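Local coordinates for hypoxanthine phosphoribosyltransferase (Leishmania donovani, PDB 7CMJ), which transfers the 5-phosphoribosyl group from phosphoribosyl pyrophosphate onto hypoxanthine or guanine, making IMP or GMP in purine salvage, at residues 119-124 / 147-152. Numbering follows the deposited sequence.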
# COMPACT_ATOMS: atom_id res chain seq x y z
N ARG A 119 21.53 -5.03 -7.31
CA ARG A 119 21.01 -6.28 -7.83
C ARG A 119 20.62 -6.09 -9.29
O ARG A 119 20.44 -4.96 -9.77
CB ARG A 119 19.80 -6.76 -7.04
CG ARG A 119 20.08 -6.96 -5.58
CD ARG A 119 20.69 -8.32 -5.43
NE ARG A 119 21.93 -8.27 -4.67
CZ ARG A 119 21.98 -8.46 -3.36
NH1 ARG A 119 20.86 -8.70 -2.68
NH2 ARG A 119 23.15 -8.38 -2.74
N HIS A 120 20.49 -7.21 -9.99
CA HIS A 120 20.09 -7.18 -11.39
C HIS A 120 18.58 -7.41 -11.48
O HIS A 120 18.07 -8.45 -11.07
CB HIS A 120 20.86 -8.20 -12.22
CG HIS A 120 22.35 -8.07 -12.11
ND1 HIS A 120 23.06 -7.08 -12.75
CD2 HIS A 120 23.26 -8.84 -11.47
CE1 HIS A 120 24.35 -7.23 -12.49
NE2 HIS A 120 24.50 -8.29 -11.72
N ILE A 121 17.88 -6.43 -12.03
CA ILE A 121 16.43 -6.44 -12.07
C ILE A 121 15.96 -6.52 -13.51
O ILE A 121 16.48 -5.83 -14.39
CB ILE A 121 15.82 -5.19 -11.41
CG1 ILE A 121 16.36 -5.02 -10.00
CG2 ILE A 121 14.29 -5.26 -11.47
CD1 ILE A 121 15.97 -3.70 -9.47
N LEU A 122 14.95 -7.34 -13.73
CA LEU A 122 14.26 -7.43 -15.00
C LEU A 122 12.81 -7.06 -14.76
O LEU A 122 12.09 -7.77 -14.05
CB LEU A 122 14.40 -8.83 -15.59
CG LEU A 122 14.06 -8.98 -17.07
CD1 LEU A 122 14.96 -8.06 -17.87
CD2 LEU A 122 14.25 -10.45 -17.49
N ILE A 123 12.38 -5.92 -15.31
CA ILE A 123 10.97 -5.53 -15.23
C ILE A 123 10.19 -6.41 -16.19
O ILE A 123 10.49 -6.46 -17.39
CB ILE A 123 10.79 -4.04 -15.58
CG1 ILE A 123 11.50 -3.16 -14.55
CG2 ILE A 123 9.32 -3.68 -15.64
CD1 ILE A 123 11.41 -1.68 -14.85
N VAL A 124 9.19 -7.12 -15.67
CA VAL A 124 8.39 -8.05 -16.47
C VAL A 124 7.07 -7.39 -16.85
O VAL A 124 6.26 -7.04 -15.99
CB VAL A 124 8.14 -9.36 -15.73
CG1 VAL A 124 7.25 -10.27 -16.59
CG2 VAL A 124 9.46 -10.02 -15.40
N ALA A 147 22.10 -2.91 -9.58
CA ALA A 147 23.32 -3.17 -10.33
C ALA A 147 23.07 -3.10 -11.83
O ALA A 147 23.90 -2.55 -12.58
CB ALA A 147 23.92 -4.52 -9.93
N SER A 148 21.93 -3.63 -12.28
CA SER A 148 21.50 -3.53 -13.66
C SER A 148 19.98 -3.41 -13.69
O SER A 148 19.29 -3.90 -12.79
CB SER A 148 21.93 -4.75 -14.50
OG SER A 148 20.98 -5.83 -14.41
N LEU A 149 19.47 -2.78 -14.75
CA LEU A 149 18.02 -2.74 -14.97
C LEU A 149 17.73 -3.01 -16.44
O LEU A 149 18.17 -2.24 -17.30
CB LEU A 149 17.45 -1.38 -14.54
CG LEU A 149 15.96 -1.17 -14.80
CD1 LEU A 149 15.12 -2.22 -14.05
CD2 LEU A 149 15.52 0.26 -14.45
N LYS A 150 17.01 -4.10 -16.72
CA LYS A 150 16.53 -4.42 -18.07
C LYS A 150 15.04 -4.72 -18.02
O LYS A 150 14.46 -4.93 -16.95
CB LYS A 150 17.30 -5.60 -18.67
CG LYS A 150 18.80 -5.37 -18.87
CD LYS A 150 19.06 -4.40 -20.00
CE LYS A 150 20.45 -3.77 -19.91
NZ LYS A 150 21.55 -4.67 -20.37
N THR A 151 14.41 -4.74 -19.19
CA THR A 151 12.98 -5.02 -19.30
C THR A 151 12.72 -6.19 -20.25
O THR A 151 13.41 -6.36 -21.26
CB THR A 151 12.19 -3.80 -19.79
OG1 THR A 151 12.53 -3.54 -21.16
CG2 THR A 151 12.48 -2.57 -18.94
N VAL A 152 11.70 -6.99 -19.93
CA VAL A 152 11.24 -8.06 -20.81
C VAL A 152 9.75 -7.85 -21.06
O VAL A 152 8.97 -7.73 -20.11
CB VAL A 152 11.51 -9.46 -20.24
CG1 VAL A 152 10.78 -9.67 -18.89
CG2 VAL A 152 11.09 -10.52 -21.26
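His120 and Ser148 pair side by side at the start of two parallel strands, and the imidazole is the place to begin. CB lies near Ser148 OG; from there chi1 of -55° sets CG beside the backbone N, and chi2 of -76° turns the ND1 edge of the ring to 147-152. CG still skirts that hydroxyl; ND1 lies 2.9 Å from Ser148 OG in a hydrogen bond in which either could be the donor, with the oxygen at the ring edge. CE1, at the tip, reaches Ala147 CB, whose methyl sits over one ring face, a CH-pi contact 4.0 Å from the centroid. Phe51 also meets this ring, at an inclined angle.

Further along, the backbones zip together in the parallel pattern: Ile121 N-H goes to Ser148 O and its O accepts from Lys150 N, while Ile123 N-H goes to Lys150 O and its O accepts from Val152 N. Lys150 N to Ile121 O is 3.0 Å. Strands 120-125 and 148-153 are neighbours in the central sheet of the phosphoribosyltransferase fold, joined through helix 131-142 as a beta-alpha-beta crossover; Glu125 and Asp126, which hold the barium ion, follow directly at the end of the first strand.

Leu149 CD1 lies 3.8 Å from Ile123 CG1 and also touches Ile121, with Met138 of the crossover helix packed on this face. On the face of His120, Leu122 CD2 meets Val152 CG1 at 3.8 Å, the side chains crossing at about a right angle. Val152 CG1 also lies 3.7 Å from Val124 CG2; helix 69-81 covers this face, Phe71 on Val124 and Leu75 on Val152.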